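PDB 6LRF: Alr4995 protein, which acts as a bifunctional arginine dihydrolase and ornithine cyclodeaminase in a cyanobacterium, joining a guanidine-modifying-type domain to a C-terminal part with a Rossmann-type region. Local coordinates for residues L132-G137 / P146-W151; E284-R289 / V435-I440; N301-M306 / I351-V356; D305-V308 / S313-V316; V333-S336 / V342-E345. All coordinates share one frame; numbering follows the deposited sequence.

Contact 1: residues L132-G137 / P146-W151; sequences LWAGYG and PYLAKW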
# COMPACT_ATOMS: atom_id res chain seq x y z
N LEU B 132 31.80 -22.15 -34.30
CA LEU B 132 30.57 -21.57 -34.81
C LEU B 132 29.66 -21.12 -33.65
O LEU B 132 29.35 -21.91 -32.76
CB LEU B 132 29.82 -22.58 -35.69
CG LEU B 132 28.45 -22.12 -36.16
CD1 LEU B 132 28.61 -20.99 -37.16
CD2 LEU B 132 27.65 -23.27 -36.76
N TRP B 133 29.24 -19.86 -33.69
CA TRP B 133 28.23 -19.35 -32.79
C TRP B 133 26.85 -19.61 -33.37
O TRP B 133 26.55 -19.13 -34.45
CB TRP B 133 28.40 -17.84 -32.58
CG TRP B 133 29.74 -17.36 -32.02
CD1 TRP B 133 30.77 -16.79 -32.72
CD2 TRP B 133 30.13 -17.32 -30.64
NE1 TRP B 133 31.79 -16.43 -31.87
CE2 TRP B 133 31.42 -16.75 -30.58
CE3 TRP B 133 29.52 -17.74 -29.45
CZ2 TRP B 133 32.11 -16.57 -29.38
CZ3 TRP B 133 30.20 -17.56 -28.25
CH2 TRP B 133 31.49 -16.99 -28.23
N ALA B 134 25.98 -20.34 -32.66
CA ALA B 134 24.62 -20.58 -33.16
C ALA B 134 23.57 -20.03 -32.22
O ALA B 134 23.57 -20.34 -31.03
CB ALA B 134 24.37 -22.06 -33.37
N GLY B 135 22.62 -19.28 -32.77
CA GLY B 135 21.52 -18.73 -31.98
C GLY B 135 20.32 -19.65 -31.87
O GLY B 135 20.13 -20.55 -32.70
N TYR B 136 19.52 -19.46 -30.82
CA TYR B 136 18.22 -20.11 -30.74
C TYR B 136 17.36 -19.20 -29.88
O TYR B 136 17.88 -18.30 -29.24
CB TYR B 136 18.29 -21.54 -30.17
CG TYR B 136 18.62 -21.64 -28.69
CD1 TYR B 136 19.91 -21.45 -28.23
CD2 TYR B 136 17.63 -21.93 -27.75
CE1 TYR B 136 20.22 -21.53 -26.88
CE2 TYR B 136 17.92 -22.02 -26.39
CZ TYR B 136 19.22 -21.82 -25.96
OH TYR B 136 19.52 -21.92 -24.60
N GLY B 137 16.06 -19.42 -29.90
CA GLY B 137 15.15 -18.64 -29.08
C GLY B 137 13.90 -18.20 -29.81
O GLY B 137 12.86 -18.05 -29.19
N PRO B 146 23.34 -29.62 -33.01
CA PRO B 146 24.20 -30.79 -33.24
C PRO B 146 24.36 -31.20 -34.71
O PRO B 146 25.36 -31.81 -35.06
CB PRO B 146 23.49 -31.91 -32.46
CG PRO B 146 22.72 -31.17 -31.37
CD PRO B 146 22.24 -29.92 -32.06
N TYR B 147 23.37 -30.90 -35.55
CA TYR B 147 23.45 -31.18 -36.97
C TYR B 147 24.50 -30.30 -37.61
O TYR B 147 25.29 -30.75 -38.45
CB TYR B 147 22.09 -30.96 -37.64
CG TYR B 147 21.05 -32.02 -37.34
CD1 TYR B 147 20.92 -33.14 -38.15
CD2 TYR B 147 20.19 -31.88 -36.26
CE1 TYR B 147 19.96 -34.11 -37.88
CE2 TYR B 147 19.22 -32.84 -35.98
CZ TYR B 147 19.11 -33.95 -36.80
OH TYR B 147 18.16 -34.91 -36.53
N LEU B 148 24.52 -29.04 -37.19
CA LEU B 148 25.48 -28.09 -37.72
C LEU B 148 26.89 -28.58 -37.43
O LEU B 148 27.79 -28.51 -38.28
CB LEU B 148 25.28 -26.71 -37.11
CG LEU B 148 23.89 -26.13 -37.19
CD1 LEU B 148 23.92 -24.73 -36.60
CD2 LEU B 148 23.43 -26.09 -38.63
N ALA B 149 27.07 -29.08 -36.22
CA ALA B 149 28.38 -29.47 -35.75
C ALA B 149 28.88 -30.69 -36.52
O ALA B 149 30.02 -30.74 -36.96
CB ALA B 149 28.34 -29.75 -34.27
N LYS B 150 27.99 -31.67 -36.67
CA LYS B 150 28.28 -32.93 -37.36
C LYS B 150 28.55 -32.72 -38.85
O LYS B 150 29.50 -33.26 -39.40
CB LYS B 150 27.10 -33.89 -37.17
CG LYS B 150 27.23 -35.23 -37.87
CD LYS B 150 26.04 -36.14 -37.59
CE LYS B 150 24.73 -35.54 -38.11
NZ LYS B 150 23.63 -36.55 -38.09
N TRP B 151 27.72 -31.91 -39.49
CA TRP B 151 27.79 -31.70 -40.94
C TRP B 151 28.85 -30.70 -41.37
O TRP B 151 29.35 -30.77 -42.50
CB TRP B 151 26.44 -31.24 -41.46
CG TRP B 151 25.41 -32.31 -41.51
CD1 TRP B 151 25.63 -33.66 -41.55
CD2 TRP B 151 24.00 -32.13 -41.56
NE1 TRP B 151 24.43 -34.33 -41.61
CE2 TRP B 151 23.41 -33.41 -41.63
CE3 TRP B 151 23.17 -31.00 -41.54
CZ2 TRP B 151 22.04 -33.59 -41.68
CZ3 TRP B 151 21.80 -31.19 -41.60
CH2 TRP B 151 21.25 -32.47 -41.67
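The bond from Trp151 N to Tyr147 O, 2.9 Å long, closes the helical turn that presents Leu148 to Leu132 and Ala134. The three meet inside a beta-alpha-beta unit made of strand 132-136, helix 145-152 and strand 155-160, a worked example of how a crossover helix is seated on its sheet by a few aliphatic groups. The two strands run parallel as sheet neighbours: Leu132 makes backbone hydrogen bonds with Glu155 and Leu157, and Ala134 with Leu157 and Leu159. Leu132 and Ala134, two apart on the strand, point to the same face, where the helix lies.

Leu148 does the work for the helix. With its CD1 arm carried out by an extended second torsion (chi2 -177°), it reaches between the two strand residues, and its CD1 lies 4.2 Å from Ala134 CB. The side chains of Leu132 and Leu148 cross at about a right angle. All three residues are buried, and the contact is purely apolar. Phe117 also touches Leu148, while Ala149, one residue on, packs on Val156 and Val281 and extends the helix's hold across the sheet. Leu132 puts CG opposite the backbone N (chi1 174°), which brings its CD2 methyl to 4.0 Å from Leu148 CD1 and 4.2 Å from Leu148 CB.

Contact 2: residues E284-R289 / V435-I440; sequences ESRIIR and VDVLGI
Van der Waals contact comes first: the guanidinium end of Arg286 lies against methyl groups of Val437 and Leu438. Arg286 NH1 is 3.8 Å from Val437 CG2, and it lies equally far from Leu438 CD2. That Leu438 methyl, CD2, also sits 3.9 Å from Arg286 NH2, so both terminal nitrogens share it. The methyls approach the flat group obliquely. The long reach is made by an outstretched chain, with Arg286 CG opposite the backbone N (chi1 -171°) and the links from CG to NE extended; it bridges backbones whose closest CA atoms, those of Arg286 and Leu438, are 11.5 Å apart.

Strand 280-292 belongs to the mixed sheet that runs on from the N-terminal part, whereas residues 435-440 lie in the loop between strands 432-435 and 440-442 of a second mixed sheet. Arg286 thus spans the boundary between the two, and Val437 also packs on Ile347 and Ser348 of helix 340-352.

The loop's own polar bond runs from Val437 N to Asp436 OD1 over 2.6 Å, on the anti side of the carboxylate; the other oxygen, Asp436 OD2, bonds to His340 NE2.

Charge acts at longer range. Arg286 NH1 stands 5.4 Å from Asp436 OD1, and Arg286 NH2 forms a long, weak ion pair with Asp357. Shortened to an alanine, this position is likely to leave the Val437 and Leu438 methyls without their cover and Asp357 without this distant mate.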
# COMPACT_ATOMS: atom_id res chain seq x y z
N GLU B 284 22.84 -31.07 -24.94
CA GLU B 284 22.52 -32.35 -24.32
C GLU B 284 21.02 -32.65 -24.39
O GLU B 284 20.20 -31.75 -24.46
CB GLU B 284 22.95 -32.38 -22.86
CG GLU B 284 24.43 -32.46 -22.65
CD GLU B 284 24.77 -32.53 -21.18
OE1 GLU B 284 23.84 -32.44 -20.34
OE2 GLU B 284 25.97 -32.68 -20.86
N SER B 285 20.70 -33.94 -24.34
CA SER B 285 19.33 -34.41 -24.47
C SER B 285 19.09 -35.52 -23.48
O SER B 285 20.00 -36.27 -23.15
CB SER B 285 19.05 -34.90 -25.88
OG SER B 285 18.59 -33.83 -26.69
N ARG B 286 17.84 -35.62 -23.04
CA ARG B 286 17.44 -36.56 -22.01
C ARG B 286 15.94 -36.79 -22.15
O ARG B 286 15.18 -35.84 -22.30
CB ARG B 286 17.81 -36.02 -20.63
CG ARG B 286 17.65 -36.98 -19.49
CD ARG B 286 18.43 -36.47 -18.30
NE ARG B 286 18.03 -37.11 -17.05
CZ ARG B 286 18.72 -37.01 -15.92
NH1 ARG B 286 19.84 -36.31 -15.90
NH2 ARG B 286 18.29 -37.62 -14.81
N ILE B 287 15.50 -38.03 -22.13
CA ILE B 287 14.08 -38.28 -22.15
C ILE B 287 13.59 -38.46 -20.70
O ILE B 287 14.18 -39.20 -19.92
CB ILE B 287 13.73 -39.51 -23.01
CG1 ILE B 287 13.97 -39.19 -24.49
CG2 ILE B 287 12.27 -39.93 -22.80
CD1 ILE B 287 13.76 -40.38 -25.43
N ILE B 288 12.54 -37.74 -20.34
CA ILE B 288 11.97 -37.89 -19.00
C ILE B 288 10.54 -38.41 -19.12
O ILE B 288 9.90 -38.30 -20.16
CB ILE B 288 12.00 -36.56 -18.21
CG1 ILE B 288 11.26 -35.47 -18.96
CG2 ILE B 288 13.43 -36.14 -17.93
CD1 ILE B 288 9.86 -35.19 -18.42
N ARG B 289 10.04 -39.00 -18.04
CA ARG B 289 8.66 -39.45 -18.01
C ARG B 289 7.92 -38.73 -16.88
O ARG B 289 8.47 -38.51 -15.80
CB ARG B 289 8.60 -40.97 -17.83
CG ARG B 289 7.22 -41.60 -17.88
CD ARG B 289 7.33 -43.11 -17.84
NE ARG B 289 6.05 -43.77 -17.58
CZ ARG B 289 5.18 -44.09 -18.53
NH1 ARG B 289 5.45 -43.80 -19.80
NH2 ARG B 289 4.04 -44.70 -18.21
N VAL B 435 26.47 -34.98 -6.01
CA VAL B 435 26.72 -33.94 -7.01
C VAL B 435 25.96 -34.33 -8.26
O VAL B 435 25.47 -35.46 -8.36
CB VAL B 435 28.21 -33.77 -7.34
CG1 VAL B 435 29.01 -33.38 -6.10
CG2 VAL B 435 28.76 -35.05 -7.95
N ASP B 436 25.86 -33.41 -9.21
CA ASP B 436 25.10 -33.64 -10.44
C ASP B 436 23.62 -33.89 -10.11
O ASP B 436 23.14 -33.47 -9.06
CB ASP B 436 25.70 -34.82 -11.23
CG ASP B 436 25.48 -34.69 -12.74
OD1 ASP B 436 24.31 -34.84 -13.20
OD2 ASP B 436 26.47 -34.47 -13.47
N VAL B 437 22.89 -34.55 -11.01
CA VAL B 437 21.44 -34.66 -10.87
C VAL B 437 20.92 -36.06 -11.16
O VAL B 437 19.73 -36.26 -11.36
CB VAL B 437 20.70 -33.65 -11.80
CG1 VAL B 437 21.00 -32.19 -11.40
CG2 VAL B 437 21.08 -33.88 -13.27
N LEU B 438 21.82 -37.04 -11.19
CA LEU B 438 21.41 -38.42 -11.36
C LEU B 438 20.98 -39.08 -10.05
O LEU B 438 21.44 -38.69 -8.98
CB LEU B 438 22.55 -39.24 -11.98
CG LEU B 438 22.99 -38.84 -13.38
CD1 LEU B 438 24.22 -39.65 -13.78
CD2 LEU B 438 21.85 -39.07 -14.33
N GLY B 439 20.10 -40.06 -10.15
CA GLY B 439 19.74 -40.89 -9.02
C GLY B 439 19.07 -40.13 -7.90
O GLY B 439 19.32 -40.38 -6.73
N ILE B 440 18.21 -39.18 -8.28
CA ILE B 440 17.44 -38.41 -7.30
C ILE B 440 16.00 -38.33 -7.76
O ILE B 440 15.72 -38.01 -8.91
CB ILE B 440 18.00 -36.98 -7.14
CG1 ILE B 440 19.50 -37.03 -6.83
CG2 ILE B 440 17.24 -36.22 -6.03
CD1 ILE B 440 20.27 -35.80 -7.27

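Contact 3: residues N301-M306 / I351-V356; sequences NRALDM and IDLGAV
Leu353 and Ala303 form the tight part of this contact. Leu353 CD2 is pressed onto the helix backbone itself, 3.6 Å from Ala303 CA and 3.7 Å from Ala303 CB, an approach permitted by the small alanine side chain. The other branch serves a different neighbour: Leu353 CD1 lies 4.0 Å from SE of Met306, which is a selenomethionine in this crystal. The Met306 chain, extended beyond CG, runs obliquely across the leucine, and its CE ends 4.1 Å from Leu353 CD1.

The packing thins toward Arg302, where Leu353 CD2 is 4.1 Å from Arg302 C and 4.4 Å from Arg302 CB, and this side is partly open to solvent. Further round helix 299-310, Asp305, though exposed, packs on Asp296 of the second subunit, and Leu304 turns away to meet Leu295 of that same subunit.

Leu353 is held where helix 340-352 gives out. Gly354, with positive phi, completes a Schellman motif, its N bonding to Ile351 O at 3.0 Å. Just before it, the Leu353 carbonyl accepts from Arg449 and that of Asp352 from Arg444. With a glycine in place of Leu353, a gap would probably open beside Ala303 and the end of Met306 be freer to turn.

Because the leucine meets side-chain carbon, selenium and helix backbone with no polar bond between the segments, their junction rests on close fit, while hydrogen bonds fix the end of helix 340-352.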
# COMPACT_ATOMS: atom_id res chain seq x y z
N ASN B 301 2.09 -28.76 -18.14
CA ASN B 301 2.23 -27.42 -18.67
C ASN B 301 3.27 -26.64 -17.86
O ASN B 301 4.08 -25.88 -18.41
CB ASN B 301 0.84 -26.73 -18.70
CG ASN B 301 0.92 -25.22 -18.74
OD1 ASN B 301 1.60 -24.64 -19.60
ND2 ASN B 301 0.22 -24.56 -17.81
N ARG B 302 3.29 -26.85 -16.55
CA ARG B 302 4.31 -26.24 -15.71
C ARG B 302 5.71 -26.79 -16.01
O ARG B 302 6.69 -26.04 -16.00
CB ARG B 302 3.99 -26.45 -14.23
CG ARG B 302 2.99 -25.44 -13.67
CD ARG B 302 2.57 -25.80 -12.24
NE ARG B 302 1.76 -27.02 -12.21
CZ ARG B 302 1.22 -27.54 -11.12
NH1 ARG B 302 0.50 -28.65 -11.20
NH2 ARG B 302 1.41 -26.96 -9.94
N ALA B 303 5.80 -28.08 -16.29
CA ALA B 303 7.07 -28.70 -16.66
C ALA B 303 7.63 -28.10 -17.95
O ALA B 303 8.81 -27.73 -18.02
CB ALA B 303 6.90 -30.19 -16.81
N LEU B 304 6.78 -27.97 -18.95
CA LEU B 304 7.19 -27.39 -20.23
C LEU B 304 7.65 -25.94 -20.09
O LEU B 304 8.65 -25.53 -20.69
CB LEU B 304 6.06 -27.51 -21.25
CG LEU B 304 5.62 -28.96 -21.41
CD1 LEU B 304 4.56 -29.14 -22.50
CD2 LEU B 304 6.82 -29.88 -21.66
N ASP B 305 6.94 -25.16 -19.28
CA ASP B 305 7.31 -23.77 -19.00
C ASP B 305 8.68 -23.61 -18.37
O ASP B 305 9.44 -22.72 -18.75
CB ASP B 305 6.27 -23.12 -18.08
CG ASP B 305 5.10 -22.54 -18.85
OD1 ASP B 305 4.67 -23.17 -19.84
OD2 ASP B 305 4.62 -21.45 -18.48
N MSE B 306 8.98 -24.45 -17.39
CA MSE B 306 10.28 -24.42 -16.75
C MSE B 306 11.40 -24.74 -17.71
O MSE B 306 12.43 -24.10 -17.69
CB MSE B 306 10.34 -25.40 -15.59
CG MSE B 306 9.68 -24.89 -14.34
SE MSE B 306 9.42 -26.35 -13.06
CE MSE B 306 8.89 -25.24 -11.52
N ILE B 351 12.67 -32.62 -11.22
CA ILE B 351 12.70 -33.60 -10.14
C ILE B 351 11.60 -33.30 -9.10
O ILE B 351 10.88 -34.20 -8.67
CB ILE B 351 14.09 -33.63 -9.47
CG1 ILE B 351 15.06 -34.45 -10.33
CG2 ILE B 351 14.03 -34.26 -8.08
CD1 ILE B 351 16.51 -34.32 -9.90
N ASP B 352 11.43 -32.03 -8.76
CA ASP B 352 10.37 -31.60 -7.84
C ASP B 352 8.96 -31.84 -8.37
O ASP B 352 8.03 -32.06 -7.59
CB ASP B 352 10.54 -30.13 -7.51
CG ASP B 352 11.83 -29.86 -6.77
OD1 ASP B 352 12.41 -28.77 -6.96
OD2 ASP B 352 12.26 -30.75 -6.00
N LEU B 353 8.79 -31.80 -9.68
CA LEU B 353 7.48 -32.09 -10.26
C LEU B 353 7.24 -33.59 -10.36
O LEU B 353 6.17 -34.03 -10.79
CB LEU B 353 7.34 -31.45 -11.64
CG LEU B 353 6.88 -30.00 -11.71
CD1 LEU B 353 7.69 -29.13 -10.78
CD2 LEU B 353 6.98 -29.49 -13.14
N GLY B 354 8.23 -34.39 -9.97
CA GLY B 354 8.08 -35.83 -10.02
C GLY B 354 8.47 -36.46 -11.34
O GLY B 354 8.10 -37.60 -11.62
N ALA B 355 9.22 -35.73 -12.17
CA ALA B 355 9.78 -36.31 -13.38
C ALA B 355 10.75 -37.42 -12.98
O ALA B 355 11.53 -37.27 -12.04
CB ALA B 355 10.49 -35.26 -14.22
N VAL B 356 10.67 -38.55 -13.68
CA VAL B 356 11.55 -39.68 -13.38
C VAL B 356 12.21 -40.16 -14.66
O VAL B 356 11.86 -39.72 -15.77
CB VAL B 356 10.79 -40.86 -12.72
CG1 VAL B 356 10.12 -40.41 -11.40
CG2 VAL B 356 9.77 -41.44 -13.69

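Contact 4: residues D305-V308 / S313-V316; sequences DMIV and SFQV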
# COMPACT_ATOMS: atom_id res chain seq x y z
N ASP B 305 6.94 -25.16 -19.28
CA ASP B 305 7.31 -23.77 -19.00
C ASP B 305 8.68 -23.61 -18.37
O ASP B 305 9.44 -22.72 -18.75
CB ASP B 305 6.27 -23.12 -18.08
CG ASP B 305 5.10 -22.54 -18.85
OD1 ASP B 305 4.67 -23.17 -19.84
OD2 ASP B 305 4.62 -21.45 -18.48
N MSE B 306 8.98 -24.45 -17.39
CA MSE B 306 10.28 -24.42 -16.75
C MSE B 306 11.40 -24.74 -17.71
O MSE B 306 12.43 -24.10 -17.69
CB MSE B 306 10.34 -25.40 -15.59
CG MSE B 306 9.68 -24.89 -14.34
SE MSE B 306 9.42 -26.35 -13.06
CE MSE B 306 8.89 -25.24 -11.52
N ILE B 307 11.21 -25.78 -18.51
CA ILE B 307 12.20 -26.18 -19.50
C ILE B 307 12.57 -24.97 -20.38
O ILE B 307 13.73 -24.55 -20.41
CB ILE B 307 11.66 -27.34 -20.37
CG1 ILE B 307 11.48 -28.60 -19.50
CG2 ILE B 307 12.58 -27.61 -21.55
CD1 ILE B 307 10.88 -29.80 -20.23
N VAL B 308 11.58 -24.35 -21.02
CA VAL B 308 11.85 -23.23 -21.93
C VAL B 308 12.37 -21.97 -21.22
O VAL B 308 13.26 -21.27 -21.73
CB VAL B 308 10.59 -22.87 -22.76
CG1 VAL B 308 10.85 -21.66 -23.63
CG2 VAL B 308 10.18 -24.05 -23.60
N SER B 313 14.80 -26.70 -24.50
CA SER B 313 13.68 -26.90 -25.42
C SER B 313 13.14 -28.29 -25.18
O SER B 313 13.75 -29.07 -24.45
CB SER B 313 14.10 -26.73 -26.89
OG SER B 313 14.98 -27.76 -27.29
N PHE B 314 12.01 -28.61 -25.79
CA PHE B 314 11.39 -29.90 -25.53
C PHE B 314 10.67 -30.44 -26.74
O PHE B 314 10.35 -29.72 -27.66
CB PHE B 314 10.40 -29.80 -24.35
CG PHE B 314 9.20 -28.95 -24.65
CD1 PHE B 314 8.10 -29.48 -25.31
CD2 PHE B 314 9.18 -27.62 -24.26
CE1 PHE B 314 7.00 -28.68 -25.59
CE2 PHE B 314 8.08 -26.83 -24.54
CZ PHE B 314 6.99 -27.36 -25.21
N GLN B 315 10.39 -31.73 -26.68
CA GLN B 315 9.55 -32.38 -27.66
C GLN B 315 8.74 -33.43 -26.92
O GLN B 315 9.31 -34.33 -26.30
CB GLN B 315 10.40 -33.01 -28.77
CG GLN B 315 9.63 -33.38 -30.04
CD GLN B 315 10.48 -34.16 -31.03
OE1 GLN B 315 11.66 -34.44 -30.79
NE2 GLN B 315 9.87 -34.52 -32.16
N VAL B 316 7.41 -33.33 -26.94
CA VAL B 316 6.59 -34.37 -26.33
C VAL B 316 6.57 -35.58 -27.26
O VAL B 316 6.06 -35.52 -28.36
CB VAL B 316 5.16 -33.88 -26.04
CG1 VAL B 316 4.38 -34.97 -25.30
CG2 VAL B 316 5.19 -32.59 -25.23
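This is a mainly apolar contact between the end of a helix and the start of the strand that follows it: Ile307 and Val308, near the end of helix 299-310, pack against Ser313 and Phe314 at the beginning of strand 313-320. The chain turns back sharply, and Val308 and Ser313 have CA atoms 5.4 Å apart.

Ile307 uses both branches. Its CG2 lies 3.5 Å from Ser313 O, while its CD1 reaches Phe314 CB at 4.1 Å, the two side chains crossing at about a right angle. This short alpha-to-beta connection passes the chain from a helix packed on the sheet to strand 313-320, which is outermost within this chain and pairs with strand 329-337, whose Val335 also touches Ile307.

Val308 meets the aromatic ring at its rim. Val308 CG2 lies near the ring plane, 3.6 Å from Phe314 CE2 and 3.8 Å from Phe314 CD2, so the methyl abuts the edge and does not lie over a face. Phe314 CG sits between its own backbone N and carbonyl carbon (chi1 66°), which swings the ring back along the helix. Val333 of the neighbouring strand and Asp296 of the second subunit also pack on Phe314.

Contact 5: residues V333-S336 / V342-E345; sequences VKVS and VMEE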
# COMPACT_ATOMS: atom_id res chain seq x y z
N VAL B 333 8.78 -37.03 -22.60
CA VAL B 333 9.21 -35.74 -23.12
C VAL B 333 10.72 -35.74 -23.33
O VAL B 333 11.47 -36.11 -22.42
CB VAL B 333 8.80 -34.58 -22.17
CG1 VAL B 333 9.29 -33.24 -22.68
CG2 VAL B 333 7.28 -34.54 -21.97
N LYS B 334 11.18 -35.38 -24.52
CA LYS B 334 12.61 -35.23 -24.74
C LYS B 334 12.98 -33.79 -24.37
O LYS B 334 12.44 -32.85 -24.92
CB LYS B 334 12.99 -35.55 -26.18
CG LYS B 334 14.50 -35.65 -26.43
CD LYS B 334 14.81 -36.04 -27.87
CE LYS B 334 14.40 -34.94 -28.87
NZ LYS B 334 15.29 -33.76 -28.76
N VAL B 335 13.89 -33.65 -23.42
CA VAL B 335 14.35 -32.34 -22.98
C VAL B 335 15.73 -32.07 -23.58
O VAL B 335 16.58 -32.95 -23.53
CB VAL B 335 14.45 -32.26 -21.44
CG1 VAL B 335 14.80 -30.84 -21.01
CG2 VAL B 335 13.16 -32.73 -20.79
N SER B 336 15.93 -30.88 -24.14
CA SER B 336 17.27 -30.50 -24.60
C SER B 336 17.74 -29.25 -23.88
O SER B 336 16.94 -28.38 -23.53
CB SER B 336 17.29 -30.24 -26.12
OG SER B 336 16.87 -31.39 -26.84
N VAL B 342 23.02 -25.98 -17.81
CA VAL B 342 21.61 -25.62 -17.96
C VAL B 342 20.72 -26.86 -17.81
O VAL B 342 19.63 -26.80 -17.22
CB VAL B 342 21.33 -24.91 -19.32
CG1 VAL B 342 19.83 -24.72 -19.54
CG2 VAL B 342 22.06 -23.57 -19.39
N MSE B 343 21.20 -27.99 -18.33
CA MSE B 343 20.50 -29.27 -18.15
C MSE B 343 20.30 -29.62 -16.66
O MSE B 343 19.25 -30.11 -16.26
CB MSE B 343 21.27 -30.41 -18.84
CG MSE B 343 20.59 -31.77 -18.68
SE MSE B 343 18.74 -31.81 -19.46
CE MSE B 343 19.18 -32.39 -21.32
N GLU B 344 21.32 -29.39 -15.84
CA GLU B 344 21.22 -29.65 -14.41
C GLU B 344 20.18 -28.76 -13.75
O GLU B 344 19.43 -29.18 -12.85
CB GLU B 344 22.56 -29.44 -13.73
CG GLU B 344 23.63 -30.42 -14.14
CD GLU B 344 24.92 -30.19 -13.39
OE1 GLU B 344 25.55 -29.12 -13.59
OE2 GLU B 344 25.28 -31.07 -12.58
N GLU B 345 20.13 -27.51 -14.19
CA GLU B 345 19.17 -26.58 -13.65
C GLU B 345 17.73 -27.05 -13.97
O GLU B 345 16.84 -27.04 -13.10
CB GLU B 345 19.43 -25.18 -14.19
CG GLU B 345 18.64 -24.09 -13.51
CD GLU B 345 19.43 -23.39 -12.40
OE1 GLU B 345 20.65 -23.15 -12.57
OE2 GLU B 345 18.80 -23.06 -11.36
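A strand-to-helix connection holds this contact: strand 329-337 leads through a short turn into helix 340-352, and the helix lies back over the sheet so that Met343 falls on Val335 and Ser336. The whole encounter is carried by the end of one side chain. Met343, a selenomethionine in this crystal, leaves the helix with CG opposite the backbone N (chi1 180°) and then bends at the next two torsions (chi2 60°, chi3 90°), which folds its terminal methyl down onto the strand. Met343 CE rests 3.5 Å from Val335 O and 4.2 Å from Ser336 CA, while Met343 SE lies alongside the valine, 4.3 Å from Val335 CG1. The same methyl also touches Glu284 O, at 3.4 Å from Met343 CE, so it sits over two adjacent strands.

Both strand residues are fixed by their neighbours. The backbone of Val335 bonds to Arg286 on one side, and that of Ser336 to Ser313 on the other. The Ser336 side chain leaves the backbone away from the helix, and its OG bonds to Asp143 OD1 and Ser285 OG; Asp143 also forms a salt bridge with Lys334 NZ. At this point Val335 faces the helix, while Ser336 and Lys334 bond to Asp143. At the start of the helix, Val342 N is bonded by Ser339 OG.

Strand 280-292, helix 299-310, strands 313-320 and 329-337 and this helix follow in beta-alpha-beta-beta-alpha order, with strand 329-337 lying between the other two, a succession resembling that of ferredoxin-like folds.

In the fold
Contacts 2 to 5 crowd within about 14 Å between centres, whereas contact 1 lies 17 Å or more from each, toward the other edge of the mixed sheet that contacts 2, 4 and 5 also reach. Contacts 1 and 5 are buried, each seating a helix on that sheet; contacts 2, 3 and 4 are only partly so. Contacts 3 and 4 share helix 299-310 and approach the second subunit, while contacts 3 and 5 use opposite ends of helix 340-352. Backbone hydrogen bonds between neighbouring strands tie contact 5 to contacts 2 and 4. Chemistry follows place: aliphatic, selenium and ring-edge packing within the layers, but an arginine where contact 2 reaches the second sheet.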